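Side-chain contact in major capsid protein (Norovirus Hu/GI.7/TCH-060/USA/2003, PDB 4P25), which probably builds the norovirus capsid, its protruding domain binding histo-blood group antigens such as Lewis Y: residues 13-18 with 25-30. Residues are numbered along the deposited sequence; the frame is centred on the assembly and turned at random.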
ATOM      1  N   ILE A  13      11.421  -2.497 -10.073  1.00  9.74           N
ATOM      2  CA  ILE A  13      11.220  -3.031  -8.731  1.00 10.60           C
ATOM      3  C   ILE A  13      11.021  -4.535  -8.866  1.00  9.77           C
ATOM      4  O   ILE A  13      10.245  -4.972  -9.712  1.00 11.46           O
ATOM      5  CB  ILE A  13       9.945  -2.443  -8.085  1.00 13.49           C
ATOM      6  CG1 ILE A  13      10.059  -0.925  -7.925  1.00 15.48           C
ATOM      7  CG2 ILE A  13       9.681  -3.089  -6.743  1.00 15.62           C
ATOM      8  CD1 ILE A  13       8.770  -0.252  -7.474  1.00 16.98           C
ATOM      9  N   PRO A  14      11.723  -5.337  -8.048  1.00 10.79           N
ATOM     10  CA  PRO A  14      11.547  -6.789  -8.154  1.00 13.13           C
ATOM     11  C   PRO A  14      10.120  -7.193  -7.811  1.00 11.85           C
ATOM     12  O   PRO A  14       9.471  -6.528  -6.996  1.00 11.97           O
ATOM     13  CB  PRO A  14      12.518  -7.346  -7.107  1.00 14.33           C
ATOM     14  CG  PRO A  14      13.485  -6.243  -6.847  1.00 23.05           C
ATOM     15  CD  PRO A  14      12.711  -4.975  -7.018  1.00 16.77           C
ATOM     16  N   LEU A  15       9.648  -8.268  -8.432  1.00 11.33           N
ATOM     17  CA  LEU A  15       8.255  -8.687  -8.313  1.00 14.18           C
ATOM     18  C   LEU A  15       7.801  -8.884  -6.870  1.00 12.53           C
ATOM     19  O   LEU A  15       6.676  -8.511  -6.519  1.00 13.71           O
ATOM     20  CB  LEU A  15       8.009  -9.952  -9.137  1.00 20.39           C
ATOM     21  CG  LEU A  15       6.548 -10.389  -9.284  1.00 23.30           C
ATOM     22  CD1 LEU A  15       5.677  -9.228  -9.733  1.00 24.37           C
ATOM     23  CD2 LEU A  15       6.448 -11.542 -10.262  1.00 24.87           C
ATOM     24  N   ASN A  16       8.668  -9.443  -6.027  1.00 12.90           N
ATOM     25  CA  ASN A  16       8.298  -9.669  -4.632  1.00 13.25           C
ATOM     26  C   ASN A  16       8.267  -8.398  -3.770  1.00 15.55           C
ATOM     27  O   ASN A  16       7.884  -8.452  -2.599  1.00 19.07           O
ATOM     28  CB  ASN A  16       9.134 -10.784  -3.978  1.00 22.06           C
ATOM     29  CG  ASN A  16      10.627 -10.525  -4.031  1.00 27.86           C
ATOM     30  OD1 ASN A  16      11.080  -9.497  -4.529  1.00 23.10           O
ATOM     31  ND2 ASN A  16      11.403 -11.467  -3.502  1.00 35.37           N
ATOM     32  N   ASN A  17       8.668  -7.269  -4.358  1.00 14.88           N
ATOM     33  CA  ASN A  17       8.486  -5.949  -3.740  1.00 14.29           C
ATOM     34  C   ASN A  17       7.311  -5.174  -4.358  1.00 10.93           C
ATOM     35  O   ASN A  17       7.161  -3.973  -4.132  1.00 13.09           O
ATOM     36  CB  ASN A  17       9.762  -5.098  -3.835  1.00 15.83           C
ATOM     37  CG  ASN A  17      10.748  -5.371  -2.711  1.00 21.39           C
ATOM     38  OD1 ASN A  17      10.386  -5.885  -1.655  1.00 20.67           O
ATOM     39  ND2 ASN A  17      12.009  -5.008  -2.935  1.00 21.54           N
ATOM     40  N   LEU A  18       6.478  -5.866  -5.128  1.00  9.76           N
ATOM     41  CA  LEU A  18       5.291  -5.249  -5.723  1.00 11.35           C
ATOM     42  C   LEU A  18       4.016  -5.685  -5.015  1.00  8.77           C
ATOM     43  O   LEU A  18       3.904  -6.838  -4.588  1.00 10.53           O
ATOM     44  CB  LEU A  18       5.199  -5.589  -7.212  1.00 10.20           C
ATOM     45  CG  LEU A  18       6.316  -4.994  -8.069  1.00 14.50           C
ATOM     46  CD1 LEU A  18       6.169  -5.408  -9.525  1.00 20.46           C
ATOM     47  CD2 LEU A  18       6.311  -3.477  -7.925  1.00 20.63           C
ATOM     48  N   ALA A  25      -1.709  -6.803  -0.005  1.00  9.10           N
ATOM     49  CA  ALA A  25      -0.755  -7.884   0.183  1.00  7.81           C
ATOM     50  C   ALA A  25       0.338  -7.724  -0.854  1.00 10.05           C
ATOM     51  O   ALA A  25       0.168  -7.001  -1.838  1.00 11.60           O
ATOM     52  CB  ALA A  25      -1.445  -9.237   0.012  1.00 11.14           C
ATOM     53  N   MET A  26       1.456  -8.406  -0.633  1.00 11.23           N
ATOM     54  CA  MET A  26       2.544  -8.392  -1.593  1.00 10.38           C
ATOM     55  C   MET A  26       2.418  -9.577  -2.544  1.00 11.66           C
ATOM     56  O   MET A  26       1.851 -10.615  -2.201  1.00 11.55           O
ATOM     57  CB  MET A  26       3.886  -8.418  -0.869  1.00 11.41           C
ATOM     58  CG  MET A  26       4.068  -7.244   0.070  1.00 12.52           C
ATOM     59  SD  MET A  26       3.861  -5.664  -0.783  1.00 12.93           S
ATOM     60  CE  MET A  26       5.309  -5.722  -1.832  1.00 12.59           C
ATOM     61  N   ILE A  27       2.946  -9.413  -3.748  1.00  8.60           N
ATOM     62  CA  ILE A  27       2.938 -10.501  -4.720  1.00  7.76           C
ATOM     63  C   ILE A  27       3.929 -11.591  -4.324  1.00 11.33           C
ATOM     64  O   ILE A  27       5.076 -11.303  -3.973  1.00 12.48           O
ATOM     65  CB  ILE A  27       3.221  -9.981  -6.134  1.00  9.09           C
ATOM     66  CG1 ILE A  27       2.074  -9.060  -6.559  1.00 15.59           C
ATOM     67  CG2 ILE A  27       3.368 -11.144  -7.122  1.00 10.66           C
ATOM     68  CD1 ILE A  27       2.327  -8.303  -7.829  1.00 18.91           C
ATOM     69  N   ASN A  28       3.447 -12.832  -4.367  1.00 11.52           N
ATOM     70  CA  ASN A  28       4.201 -14.012  -3.975  1.00 13.85           C
ATOM     71  C   ASN A  28       4.724 -14.797  -5.172  1.00 11.38           C
ATOM     72  O   ASN A  28       5.780 -15.423  -5.095  1.00 14.79           O
ATOM     73  CB  ASN A  28       3.296 -14.919  -3.125  1.00 20.39           C
ATOM     74  CG  ASN A  28       3.887 -16.294  -2.897  1.00 32.00           C
ATOM     75  OD1 ASN A  28       3.509 -17.266  -3.555  1.00 32.11           O
ATOM     76  ND2 ASN A  28       4.810 -16.388  -1.950  1.00 30.68           N
ATOM     77  N   LYS A  29       3.978 -14.765  -6.276  1.00 10.79           N
ATOM     78  CA  LYS A  29       4.346 -15.507  -7.480  1.00 14.29           C
ATOM     79  C   LYS A  29       3.465 -15.107  -8.649  1.00  9.31           C
ATOM     80  O   LYS A  29       2.447 -14.433  -8.472  1.00 11.92           O
ATOM     81  CB  LYS A  29       4.206 -17.017  -7.252  1.00 18.17           C
ATOM     82  CG  LYS A  29       2.769 -17.485  -7.058  1.00 19.18           C
ATOM     83  CD  LYS A  29       2.703 -18.949  -6.640  1.00 29.27           C
ATOM     84  CE  LYS A  29       2.640 -19.887  -7.835  1.00 41.50           C
ATOM     85  NZ  LYS A  29       2.604 -21.314  -7.399  1.00 44.95           N
ATOM     86  N   MET A  30       3.876 -15.517  -9.847  1.00 10.74           N
ATOM     87  CA  MET A  30       3.057 -15.416 -11.048  1.00  9.63           C
ATOM     88  C   MET A  30       2.485 -16.777 -11.357  1.00 12.30           C
ATOM     89  O   MET A  30       3.030 -17.795 -10.937  1.00 17.63           O
ATOM     90  CB  MET A  30       3.915 -15.020 -12.246  1.00 14.92           C
ATOM     91  CG  MET A  30       4.379 -13.595 -12.269  1.00 17.57           C
ATOM     92  SD  MET A  30       5.533 -13.317 -13.629  1.00 13.76           S
ATOM     93  CE  MET A  30       7.045 -14.025 -12.977  1.00 17.34           C
TER
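I27 lays its branched side chain against the turn made by L15 to L18. Its CG2 packs on CG and CD1 of L15, 3.9 Å from L15 CG, and its CD1 touches both leucines, 4.0 Å from L15 CD1 and equally far from L18 CB. The side chains of L15 and I27 cross at about a right angle. A beta-branched residue suits this place because its two arms can meet L15 at two points while the longer one also reaches L18; the leucines bring buried, purely apolar ends to it. L15 places its CG anti to the backbone N (chi1 -171°), which carries the isobutyl end toward 25-30; CD1 leans on I27 while CD2 lies 3.5 Å from M30 CG, near the sulfur and CE as well. An unbranched methionine fits here, since its chain, bent at chi3, curls CE back beside the same methyl.

Segment 25-30 runs into strand 29-31, which pairs antiparallel with 201-208 in the sheet that also holds 242-248; N28 and K29 both bond through their backbones to M206, forming a classic beta bulge.

One backbone bond fixes the alignment: I27 N donates to L18 O over 2.9 Å and is nearly straight, 172° at the hydrogen. M26, just before it, folds its flexible chain at chi2 and chi3, and CE comes 3.3 Å from both N17 C and L18 O, touching two successive peptides.

Within 13-18 a short 3-10 turn at L15-N16 is held by N17 N to P14 O and L18 N to L15 O, and it positions L18. F205 of strand 201-208 touches L15, I27 and M30, and Y247 of strand 242-248 touches L15 and M30. L18 packs on F227 of helix 225-234, and N17 OD1 accepts a hydrogen bond from Q63 of the second subunit.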